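Local atomic coordinates of putative RnfG subunit of electron transport complex (Thermotoga maritima, PDB entry 3DCZ), a protein that probably serves as an FMN-binding subunit of a membrane-bound Rnf complex that couples electron transfer to the translocation of ions across the membrane. Residues Ala102-Thr107 with Phe111-Val116; Leu32-Pro35 with Tyr40-Asp43; Ala22-Ala27 with Thr54-Val59; Lys62-Gly67 with Leu202-Lys207. All coordinates share one frame; numbering follows the deposited sequence. Where two conformers were deposited one is given.

How the contacts relate
Contact 1 is the buried one, a hairpin of strands 98-107 and 110-120 at one border of the five-stranded antiparallel sheet, held by backbone hydrogen bonds and apolar side chains. Contact 4 lies at the surface and ties the other border strand, 59-64, to helix 188-206 by a salt bridge and a tyrosine hydroxyl. That helix also packs on contact 1, where Leu202 meets Phe104. Contacts 2 and 3 are partly buried and belong to the N-terminal helices 22-31 and 44-54: 32-35 with 40-43 lies in the loop joining them, while 22-27 with 54-59 rests on one lysine. Asn114 links contacts 1 and 2 through Lys33 O.

Contact 1 of 4, residues Ala102-Thr107 with Phe111-Val116; sequences ACFIKT and FMLNSV
Lys106 lays its side chain over one face of the Phe111 ring. Its CB stands 4.1 Å from Phe111 CE1; the chain then bends about the CB-CG bond (chi2 76°), which brings CD over the ring, 3.9 Å from the Phe111 centroid in a CH-pi contact. A second bend nearer the tip holds NZ above the same ring in a cation-pi contact, while NZ also hydrogen-bonds Gly110 O. An alanine in place of Phe111 would probably leave the lysine methylenes and ammonium without their aromatic floor and open a gap beside Phe104 CB. The strands form an antiparallel beta hairpin at the border of the five-stranded sheet, both falling in the FMN-binding family region, with a classic beta bulge where Asn114 and Ser115 face Cys103. Cys103 O takes a 2.8 Å bond from Asn114 N and a weak one from Ser115 N. On the side of the sheet that carries Phe111, Leu113 CD1 sits over one face of the Phe104 ring, 4.0 Å from its centroid, and helix 188-206 packs against Phe104 through Leu202. On the other side, Ile105 CD1 lies 3.6 Å from Asn114 OD1, while Asn114 ND2 is hydrogen-bonded to Val31 O and Lys33 O.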
loop_
_atom_site.group_PDB
_atom_site.type_symbol
_atom_site.label_atom_id
_atom_site.label_comp_id
_atom_site.label_asym_id
_atom_site.label_seq_id
_atom_site.Cartn_x
_atom_site.Cartn_y
_atom_site.Cartn_z
ATOM N N ALA A 102 -0.253 -1.943 2.752
ATOM C CA ALA A 102 -0.246 -1.842 1.297
ATOM C C ALA A 102 0.342 -3.080 0.670
ATOM O O ALA A 102 1.186 -3.728 1.266
ATOM C CB ALA A 102 0.497 -0.596 0.829
ATOM N N CYS A 103 -0.112 -3.373 -0.540
ATOM C CA CYS A 103 0.354 -4.498 -1.329
ATOM C C CYS A 103 0.964 -3.948 -2.623
ATOM O O CYS A 103 0.342 -3.177 -3.358
ATOM C CB CYS A 103 -0.808 -5.449 -1.707
ATOM S SG CYS A 103 -0.283 -6.726 -2.887
ATOM N N PHE A 104 2.209 -4.352 -2.875
ATOM C CA PHE A 104 2.940 -4.020 -4.079
ATOM C C PHE A 104 3.180 -5.320 -4.830
ATOM O O PHE A 104 3.493 -6.342 -4.240
ATOM C CB PHE A 104 4.299 -3.387 -3.757
ATOM C CG PHE A 104 4.193 -2.056 -3.084
ATOM C CD1 PHE A 104 4.015 -1.943 -1.701
ATOM C CD2 PHE A 104 4.301 -0.893 -3.828
ATOM C CE1 PHE A 104 3.868 -0.691 -1.089
ATOM C CE2 PHE A 104 4.216 0.375 -3.190
ATOM C CZ PHE A 104 3.989 0.458 -1.811
ATOM N N ILE A 105 3.075 -5.258 -6.134
ATOM C CA ILE A 105 3.311 -6.416 -6.979
ATOM C C ILE A 105 4.488 -6.137 -7.893
ATOM O O ILE A 105 4.552 -5.118 -8.578
ATOM C CB ILE A 105 2.055 -6.796 -7.767
ATOM C CG1 ILE A 105 0.960 -7.199 -6.762
ATOM C CG2 ILE A 105 2.345 -7.927 -8.782
ATOM C CD1 ILE A 105 -0.430 -7.310 -7.339
ATOM N N LYS A 106 5.401 -7.100 -7.944
ATOM C CA LYS A 106 6.613 -6.962 -8.708
ATOM C C LYS A 106 6.300 -7.032 -10.178
ATOM O O LYS A 106 5.613 -7.941 -10.667
ATOM C CB LYS A 106 7.634 -8.055 -8.348
ATOM C CG LYS A 106 8.959 -7.913 -9.064
ATOM C CD LYS A 106 9.823 -6.808 -8.469
ATOM C CE LYS A 106 10.987 -6.465 -9.422
ATOM N NZ LYS A 106 11.266 -5.005 -9.523
ATOM N N THR A 107 6.875 -6.046 -10.873
ATOM C CA THR A 107 6.806 -5.855 -12.303
ATOM C C THR A 107 8.220 -5.891 -12.903
ATOM O O THR A 107 9.236 -5.757 -12.197
ATOM C CB THR A 107 6.211 -4.466 -12.616
ATOM O OG1 THR A 107 6.796 -3.490 -11.730
ATOM C CG2 THR A 107 4.716 -4.501 -12.399
ATOM N N PHE A 111 7.756 -2.018 -9.380
ATOM C CA PHE A 111 6.648 -2.541 -8.652
ATOM C C PHE A 111 5.451 -1.731 -9.061
ATOM O O PHE A 111 5.582 -0.581 -9.476
ATOM C CB PHE A 111 6.840 -2.349 -7.135
ATOM C CG PHE A 111 7.890 -3.222 -6.516
ATOM C CD1 PHE A 111 7.549 -4.459 -6.032
ATOM C CD2 PHE A 111 9.227 -2.798 -6.411
ATOM C CE1 PHE A 111 8.495 -5.277 -5.477
ATOM C CE2 PHE A 111 10.157 -3.604 -5.845
ATOM C CZ PHE A 111 9.801 -4.840 -5.376
HETATM N N MSE A 112 4.283 -2.343 -8.915
HETATM C CA MSE A 112 3.038 -1.597 -8.982
HETATM C C MSE A 112 2.385 -1.636 -7.605
HETATM O O MSE A 112 2.599 -2.556 -6.827
HETATM C CB MSE A 112 2.102 -2.133 -10.071
HETATM C CG MSE A 112 1.419 -3.399 -9.717
HETATM SE SE MSE A 112 0.278 -4.006 -11.108
HETATM C CE MSE A 112 1.568 -4.372 -12.440
ATOM N N LEU A 113 1.674 -0.567 -7.274
ATOM C CA LEU A 113 0.882 -0.489 -6.050
ATOM C C LEU A 113 -0.502 -1.084 -6.316
ATOM O O LEU A 113 -1.281 -0.538 -7.118
ATOM C CB LEU A 113 0.723 0.957 -5.558
ATOM C CG LEU A 113 -0.173 1.148 -4.352
ATOM C CD1 LEU A 113 0.305 0.309 -3.127
ATOM C CD2 LEU A 113 -0.252 2.630 -3.941
ATOM N N ASN A 114 -0.788 -2.240 -5.706
ATOM C CA ASN A 114 -2.068 -2.915 -5.941
ATOM C C ASN A 114 -3.192 -2.332 -5.128
ATOM O O ASN A 114 -4.279 -2.144 -5.644
ATOM C CB ASN A 114 -1.934 -4.401 -5.619
ATOM C CG ASN A 114 -3.192 -5.212 -5.942
ATOM O OD1 ASN A 114 -3.496 -5.418 -7.128
ATOM N ND2 ASN A 114 -3.914 -5.714 -4.897
ATOM N N SER A 115 -2.959 -2.144 -3.827
ATOM C CA SER A 115 -4.027 -1.773 -2.912
ATOM C C SER A 115 -3.499 -1.281 -1.606
ATOM O O SER A 115 -2.353 -1.501 -1.266
ATOM C CB SER A 115 -4.989 -2.943 -2.706
ATOM O OG SER A 115 -6.093 -2.657 -1.884
ATOM N N VAL A 116 -4.345 -0.578 -0.894
ATOM C CA VAL A 116 -3.992 0.096 0.345
ATOM C C VAL A 116 -5.163 -0.004 1.299
ATOM O O VAL A 116 -6.324 0.091 0.862
ATOM C CB VAL A 116 -3.757 1.627 0.082
ATOM C CG1 VAL A 116 -3.404 2.349 1.354
ATOM C CG2 VAL A 116 -2.725 1.835 -1.004
#

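Contact 2 of 4, residues Leu32-Pro35 with Tyr40-Asp43; sequences LKDP and YLVD
Lys33 and Tyr40 both turn CG away from their own carbonyl carbon (chi1 -62° and -84°), and the lysine chain runs on extended from there, so that its methylenes pass over one face of the tyrosine ring. The two residues form a single backbone bridge in the loop that joins helix 22-31 to helix 44-54. Lys33 CG comes equally near Tyr40 CD1 and CE1, 3.9 Å from each, and CE reaches the hydroxyl end, 3.3 Å from Tyr40 CZ, in a CH-pi contact offset toward the rim. Next to this bridge the backbone closes with a nearly straight bond of 2.8 Å from Leu41 N to Leu32 O, the donor lying almost in line with the acceptor's C=O. Leu41 also brings its CB against the same oxygen, and its CD2 packs on Asp34 CB at 3.8 Å. Of the Asp34 carboxylate, OD1 accepts bonds from Leu36 N and Thr37 N, while OD2 stays near Leu41 CD2. Asp43 N-caps helix 44-54, whose Ile47 touches Leu32, Tyr40 and Val42. The methyl groups Leu32 CD2 and Val42 CG2 meet at 4.1 Å.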
loop_
_atom_site.group_PDB
_atom_site.type_symbol
_atom_site.label_atom_id
_atom_site.label_comp_id
_atom_site.label_asym_id
_atom_site.label_seq_id
_atom_site.Cartn_x
_atom_site.Cartn_y
_atom_site.Cartn_z
ATOM N N LEU A 32 -4.773 -7.803 -0.820
ATOM C CA LEU A 32 -4.515 -8.935 -1.711
ATOM C C LEU A 32 -5.710 -9.282 -2.591
ATOM O O LEU A 32 -5.679 -10.283 -3.295
ATOM C CB LEU A 32 -3.989 -10.133 -0.935
ATOM C CG LEU A 32 -2.519 -10.044 -0.482
ATOM C CD1 LEU A 32 -2.251 -11.095 0.606
ATOM C CD2 LEU A 32 -1.559 -10.226 -1.654
ATOM N N LYS A 33 -6.709 -8.405 -2.597
ATOM C CA LYS A 33 -7.766 -8.482 -3.622
ATOM C C LYS A 33 -7.392 -7.567 -4.777
ATOM O O LYS A 33 -6.872 -6.428 -4.590
ATOM C CB LYS A 33 -9.130 -8.096 -3.035
ATOM C CG LYS A 33 -9.604 -9.026 -1.897
ATOM C CD LYS A 33 -11.035 -8.703 -1.482
ATOM C CE LYS A 33 -11.537 -9.654 -0.427
ATOM N NZ LYS A 33 -12.878 -9.231 0.084
ATOM N N ASP A 34 -7.669 -8.025 -5.991
ATOM C CA ASP A 34 -7.434 -7.243 -7.178
ATOM C C ASP A 34 -8.390 -6.055 -7.203
ATOM O O ASP A 34 -9.616 -6.237 -7.071
ATOM C CB ASP A 34 -7.640 -8.150 -8.370
ATOM C CG ASP A 34 -7.306 -7.515 -9.686
ATOM O OD1 ASP A 34 -7.769 -6.416 -10.000
ATOM O OD2 ASP A 34 -6.631 -8.192 -10.486
ATOM N N PRO A 35 -7.855 -4.829 -7.326
ATOM C CA PRO A 35 -8.732 -3.659 -7.233
ATOM C C PRO A 35 -9.629 -3.459 -8.467
ATOM O O PRO A 35 -10.576 -2.669 -8.422
ATOM C CB PRO A 35 -7.755 -2.494 -7.079
ATOM C CG PRO A 35 -6.566 -2.945 -7.823
ATOM C CD PRO A 35 -6.450 -4.417 -7.554
ATOM N N TYR A 40 -9.860 -12.243 -4.867
ATOM C CA TYR A 40 -8.600 -12.545 -4.213
ATOM C C TYR A 40 -7.496 -12.936 -5.206
ATOM O O TYR A 40 -7.725 -13.792 -6.081
ATOM C CB TYR A 40 -8.780 -13.688 -3.222
ATOM C CG TYR A 40 -9.283 -13.269 -1.872
ATOM C CD1 TYR A 40 -8.453 -12.596 -1.003
ATOM C CD2 TYR A 40 -10.573 -13.574 -1.455
ATOM C CE1 TYR A 40 -8.884 -12.219 0.243
ATOM C CE2 TYR A 40 -11.028 -13.188 -0.193
ATOM C CZ TYR A 40 -10.164 -12.501 0.654
ATOM O OH TYR A 40 -10.551 -12.073 1.907
ATOM N N LEU A 41 -6.315 -12.335 -5.052
ATOM C CA LEU A 41 -5.127 -12.738 -5.819
ATOM C C LEU A 41 -4.449 -13.978 -5.198
ATOM O O LEU A 41 -3.671 -14.650 -5.869
ATOM C CB LEU A 41 -4.119 -11.571 -5.896
ATOM C CG LEU A 41 -4.624 -10.318 -6.636
ATOM C CD1 LEU A 41 -3.680 -9.137 -6.385
ATOM C CD2 LEU A 41 -4.769 -10.629 -8.112
ATOM N N VAL A 42 -4.736 -14.219 -3.918
ATOM C CA VAL A 42 -4.253 -15.353 -3.149
ATOM C C VAL A 42 -5.431 -15.896 -2.362
ATOM O O VAL A 42 -6.194 -15.117 -1.794
ATOM C CB VAL A 42 -3.138 -14.890 -2.150
ATOM C CG1 VAL A 42 -2.523 -16.068 -1.354
ATOM C CG2 VAL A 42 -2.045 -14.131 -2.881
ATOM N N ASP A 43 -5.548 -17.229 -2.278
ATOM C CA ASP A 43 -6.641 -17.828 -1.510
ATOM C C ASP A 43 -6.648 -17.261 -0.102
ATOM O O ASP A 43 -5.593 -17.111 0.533
ATOM C CB ASP A 43 -6.506 -19.343 -1.434
ATOM C CG ASP A 43 -7.558 -19.992 -0.517
ATOM O OD1 ASP A 43 -8.688 -20.264 -0.980
ATOM O OD2 ASP A 43 -7.254 -20.242 0.669
#

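Contact 3 of 4, residues Ala22-Ala27 with Thr54-Val59; sequences AAKLSA and TGIETV
Lys24 NZ is gripped by the loop after helix 44-54, donating hydrogen bonds to Ile56 O at 2.8 Å and to Thr58 OG1 at 2.9 Å. It meets the Ile56 carbonyl from above its plane, 62° out of it, and not on a lone pair. Glu57 O comes closer still, 2.7 Å from Lys24 NZ, but at an angle too poor for a hydrogen bond. Tyr74 OH, on strand 67-77, is hydrogen-bonded to the same nitrogen and also to Gly55 O, so the tyrosine joins the lysine to the start of the loop. The long reach from helix 22-31 depends on an unbent side chain: CG lies opposite the backbone N (chi1 -177°) and every later torsion is also extended. Along this rod, Ile56 runs past in the opposite direction, its CD1 touching Lys24 CD at 3.8 Å. Tyr121 touches the lysine as well, while Val51 of helix 44-54 packs on Ile56. Gly55 leaves the helix with a positive phi, 127°, at backbone angles that call for glycine, and starts the loop leading into strand 59-64. A methionine in place of Lys24 would probably leave Ile56 O and Thr58 OG1 without their common donor and weaken the hold of helix 22-31 on the loop. Carbonyl and hydroxyl dipoles are likely to stabilise the charge of the buried lysine, to which Glu57 OE1, 6.4 Å from Lys24 NZ, can add only a longer-range attraction.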
loop_
_atom_site.group_PDB
_atom_site.type_symbol
_atom_site.label_atom_id
_atom_site.label_comp_id
_atom_site.label_asym_id
_atom_site.label_seq_id
_atom_site.Cartn_x
_atom_site.Cartn_y
_atom_site.Cartn_z
ATOM N N ALA A 22 -7.753 -9.169 14.324
ATOM C CA ALA A 22 -8.685 -9.209 13.229
ATOM C C ALA A 22 -8.397 -8.087 12.257
ATOM O O ALA A 22 -8.324 -8.357 11.073
ATOM C CB ALA A 22 -10.131 -9.167 13.711
ATOM N N ALA A 23 -8.175 -6.858 12.740
ATOM C CA ALA A 23 -7.980 -5.686 11.856
ATOM C C ALA A 23 -6.790 -5.863 10.912
ATOM O O ALA A 23 -6.868 -5.603 9.706
ATOM C CB ALA A 23 -7.791 -4.415 12.665
ATOM N N LYS A 24 -5.663 -6.292 11.459
ATOM C CA LYS A 24 -4.461 -6.458 10.630
ATOM C C LYS A 24 -4.673 -7.525 9.547
ATOM O O LYS A 24 -4.403 -7.301 8.359
ATOM C CB LYS A 24 -3.252 -6.813 11.498
ATOM C CG LYS A 24 -1.976 -6.919 10.706
ATOM C CD LYS A 24 -0.756 -7.150 11.581
ATOM C CE LYS A 24 0.467 -7.398 10.721
ATOM N NZ LYS A 24 1.695 -7.571 11.583
ATOM N N LEU A 25 -5.148 -8.701 9.966
ATOM C CA LEU A 25 -5.396 -9.782 9.030
ATOM C C LEU A 25 -6.430 -9.376 7.980
ATOM O O LEU A 25 -6.279 -9.673 6.790
ATOM C CB LEU A 25 -5.814 -11.066 9.773
ATOM C CG LEU A 25 -5.990 -12.295 8.906
ATOM C CD1 LEU A 25 -4.702 -12.644 8.161
ATOM C CD2 LEU A 25 -6.425 -13.487 9.806
ATOM N N SER A 26 -7.464 -8.669 8.405
ATOM C CA SER A 26 -8.486 -8.176 7.483
ATOM C C SER A 26 -7.866 -7.242 6.429
ATOM O O SER A 26 -8.166 -7.326 5.230
ATOM C CB SER A 26 -9.571 -7.440 8.268
ATOM O OG SER A 26 -10.463 -6.769 7.401
ATOM N N ALA A 27 -6.992 -6.339 6.878
ATOM C CA ALA A 27 -6.290 -5.416 5.982
ATOM C C ALA A 27 -5.401 -6.130 4.985
ATOM O O ALA A 27 -5.344 -5.754 3.807
ATOM C CB ALA A 27 -5.473 -4.354 6.773
ATOM N N THR A 54 4.654 -16.425 8.973
ATOM C CA THR A 54 5.645 -15.354 8.897
ATOM C C THR A 54 5.729 -14.625 10.239
ATOM O O THR A 54 6.808 -14.225 10.667
ATOM C CB THR A 54 5.283 -14.354 7.789
ATOM O OG1 THR A 54 5.117 -15.030 6.535
ATOM C CG2 THR A 54 6.357 -13.295 7.623
ATOM N N GLY A 55 4.571 -14.436 10.864
ATOM C CA GLY A 55 4.457 -13.813 12.161
ATOM C C GLY A 55 3.470 -12.669 12.083
ATOM O O GLY A 55 3.570 -11.823 11.197
ATOM N N ILE A 56 2.500 -12.648 12.999
ATOM C CA ILE A 56 1.448 -11.637 12.987
ATOM C C ILE A 56 1.861 -10.372 13.741
ATOM O O ILE A 56 1.176 -9.355 13.667
ATOM C CB ILE A 56 0.122 -12.210 13.594
ATOM C CG1 ILE A 56 -1.105 -11.340 13.272
ATOM C CG2 ILE A 56 0.264 -12.335 15.110
ATOM C CD1 ILE A 56 -1.374 -10.892 11.867
ATOM N N GLU A 57 2.985 -10.422 14.453
ATOM C CA GLU A 57 3.494 -9.239 15.117
ATOM C C GLU A 57 3.762 -8.120 14.121
ATOM O O GLU A 57 3.871 -8.361 12.924
ATOM C CB GLU A 57 4.796 -9.557 15.848
ATOM C CG GLU A 57 6.055 -9.588 14.985
ATOM C CD GLU A 57 6.339 -10.878 14.251
ATOM O OE1 GLU A 57 5.590 -11.851 14.387
ATOM O OE2 GLU A 57 7.375 -10.898 13.553
ATOM N N THR A 58 3.817 -6.904 14.639
ATOM C CA THR A 58 4.291 -5.750 13.856
ATOM C C THR A 58 5.581 -5.268 14.488
ATOM O O THR A 58 5.611 -4.981 15.676
ATOM C CB THR A 58 3.237 -4.631 13.760
ATOM O OG1 THR A 58 2.096 -5.138 13.039
ATOM C CG2 THR A 58 3.768 -3.403 13.039
ATOM N N VAL A 59 6.621 -5.218 13.656
ATOM C CA VAL A 59 7.961 -4.802 14.050
ATOM C C VAL A 59 8.472 -3.714 13.104
ATOM O O VAL A 59 8.056 -3.644 11.959
ATOM C CB VAL A 59 8.923 -5.997 14.038
ATOM C CG1 VAL A 59 8.549 -6.961 15.135
ATOM C CG2 VAL A 59 8.899 -6.695 12.662
#

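Contact 4 of 4, residues Lys62-Gly67 with Leu202-Lys207; sequences KEYKEG and LEEVSK
Glu204 points its carboxylate from helix 188-206 toward the ends of two side chains of strand 59-64, Lys62 and Tyr64, both of which come from the opposite direction. The contact thus joins a border strand of the five-stranded antiparallel sheet to the last turns of the C-terminal helix, which packs on that sheet, and 134 residues of chain separate its two segments. Each carboxylate oxygen has its own main partner. Lys62, stretched to full length with CG opposite its backbone N (chi1 -174°), forms a salt bridge through NZ to Glu204 OE1 at 2.7 Å, on the syn side and somewhat out of the carboxylate plane. The hydroxyl of Tyr64 donates to Glu204 OE2, also at 2.7 Å, but from above that plane. The tyrosine ring and the carboxylate stand 78° apart, and OE2 lies at the edge of the ring, close to its plane. Lys62 and Tyr64 come together on their own strand as well: Lys62 CG rests over one face of the Tyr64 ring, and Tyr201 of the helix touches both residues. With two donors, the glutamate is probably kept ionised and its carboxylate held against turning. Tyr64 opens a type I turn that ends at Gly67, with Tyr64 N bonded to Gly67 O. At the ring edge, Glu204 OE2 comes within 3.5 Å of Tyr64 CE1.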
loop_
_atom_site.group_PDB
_atom_site.type_symbol
_atom_site.label_atom_id
_atom_site.label_comp_id
_atom_site.label_asym_id
_atom_site.label_seq_id
_atom_site.Cartn_x
_atom_site.Cartn_y
_atom_site.Cartn_z
ATOM N N LYS A 62 12.491 -0.399 9.091
ATOM C CA LYS A 62 13.414 0.715 8.850
ATOM C C LYS A 62 12.764 2.034 9.207
ATOM O O LYS A 62 11.573 2.257 8.899
ATOM C CB LYS A 62 13.864 0.769 7.398
ATOM C CG LYS A 62 14.934 1.823 7.147
ATOM C CD LYS A 62 15.758 1.461 5.912
ATOM C CE LYS A 62 16.824 2.531 5.620
ATOM N NZ LYS A 62 17.794 2.045 4.584
ATOM N N GLU A 63 13.522 2.879 9.902
ATOM C CA GLU A 63 13.099 4.206 10.208
ATOM C C GLU A 63 13.760 5.172 9.230
ATOM O O GLU A 63 14.972 5.090 9.031
ATOM C CB GLU A 63 13.494 4.572 11.671
ATOM C CG GLU A 63 12.910 5.871 12.140
ATOM C CD GLU A 63 13.352 6.331 13.522
ATOM O OE1 GLU A 63 14.210 5.686 14.138
ATOM O OE2 GLU A 63 12.862 7.416 13.929
ATOM N N TYR A 64 12.962 6.078 8.675
ATOM C CA TYR A 64 13.403 7.147 7.788
ATOM C C TYR A 64 13.099 8.506 8.414
ATOM O O TYR A 64 12.290 8.617 9.342
ATOM C CB TYR A 64 12.666 7.053 6.452
ATOM C CG TYR A 64 12.910 5.788 5.660
ATOM C CD1 TYR A 64 13.967 5.690 4.772
ATOM C CD2 TYR A 64 12.076 4.664 5.817
ATOM C CE1 TYR A 64 14.182 4.555 4.031
ATOM C CE2 TYR A 64 12.280 3.534 5.069
ATOM C CZ TYR A 64 13.312 3.473 4.162
ATOM O OH TYR A 64 13.574 2.341 3.406
ATOM N N LYS A 65 13.666 9.579 7.851
ATOM C CA LYS A 65 13.391 10.901 8.393
ATOM C C LYS A 65 11.899 11.203 8.431
ATOM O O LYS A 65 11.409 11.854 9.347
ATOM C CB LYS A 65 14.139 11.998 7.609
ATOM C CG LYS A 65 14.060 13.351 8.230
ATOM N N GLU A 66 11.184 10.744 7.417
ATOM C CA GLU A 66 9.816 11.138 7.164
ATOM C C GLU A 66 8.783 10.113 7.607
ATOM O O GLU A 66 7.590 10.338 7.468
ATOM C CB GLU A 66 9.634 11.373 5.658
ATOM C CG GLU A 66 10.632 12.364 5.084
ATOM C CD GLU A 66 9.976 13.636 4.710
ATOM O OE1 GLU A 66 9.317 13.640 3.650
ATOM O OE2 GLU A 66 10.114 14.611 5.465
ATOM N N GLY A 67 9.232 8.961 8.120
ATOM C CA GLY A 67 8.283 7.960 8.578
ATOM C C GLY A 67 8.976 6.637 8.851
ATOM O O GLY A 67 10.210 6.567 8.900
ATOM N N LEU A 202 11.070 -1.432 -0.354
ATOM C CA LEU A 202 11.014 -2.580 -1.278
ATOM C C LEU A 202 12.089 -2.505 -2.361
ATOM O O LEU A 202 12.714 -3.505 -2.708
ATOM C CB LEU A 202 9.654 -2.670 -1.956
ATOM C CG LEU A 202 8.506 -3.148 -1.092
ATOM C CD1 LEU A 202 7.164 -3.115 -1.875
ATOM C CD2 LEU A 202 8.797 -4.559 -0.594
ATOM N N GLU A 203 12.263 -1.326 -2.930
ATOM C CA GLU A 203 13.320 -1.121 -3.919
ATOM C C GLU A 203 14.709 -1.407 -3.358
ATOM O O GLU A 203 15.532 -2.013 -4.069
ATOM C CB GLU A 203 13.263 0.304 -4.460
ATOM C CG GLU A 203 12.097 0.527 -5.400
ATOM C CD GLU A 203 12.297 -0.156 -6.728
ATOM O OE1 GLU A 203 13.403 -0.045 -7.270
ATOM O OE2 GLU A 203 11.373 -0.791 -7.235
ATOM N N GLU A 204 14.953 -0.986 -2.113
ATOM C CA GLU A 204 16.256 -1.192 -1.437
ATOM C C GLU A 204 16.544 -2.675 -1.241
ATOM O O GLU A 204 17.674 -3.135 -1.472
ATOM C CB GLU A 204 16.298 -0.575 -0.045
ATOM C CG GLU A 204 16.518 0.907 0.082
ATOM C CD GLU A 204 16.470 1.332 1.563
ATOM O OE1 GLU A 204 17.053 0.607 2.400
ATOM O OE2 GLU A 204 15.816 2.349 1.880
ATOM N N VAL A 205 15.556 -3.420 -0.771
ATOM C CA VAL A 205 15.764 -4.830 -0.440
ATOM C C VAL A 205 15.659 -5.738 -1.669
ATOM O O VAL A 205 16.054 -6.893 -1.603
ATOM C CB VAL A 205 14.874 -5.285 0.744
ATOM C CG1 VAL A 205 15.206 -4.432 1.970
ATOM C CG2 VAL A 205 13.393 -5.202 0.412
ATOM N N SER A 206 15.141 -5.216 -2.780
ATOM C CA SER A 206 14.996 -6.021 -3.986
ATOM C C SER A 206 16.255 -5.986 -4.842
ATOM O O SER A 206 16.415 -6.816 -5.741
ATOM C CB SER A 206 13.772 -5.563 -4.774
ATOM O OG SER A 206 12.610 -5.801 -4.001
ATOM N N LYS A 207 17.145 -5.037 -4.560
ATOM C CA LYS A 207 18.401 -4.906 -5.291
ATOM C C LYS A 207 19.359 -6.045 -4.935
ATOM O O LYS A 207 18.949 -7.122 -4.479
ATOM C CB LYS A 207 19.041 -3.538 -4.997
ATOM O OXT LYS A 207 20.576 -5.924 -5.100
#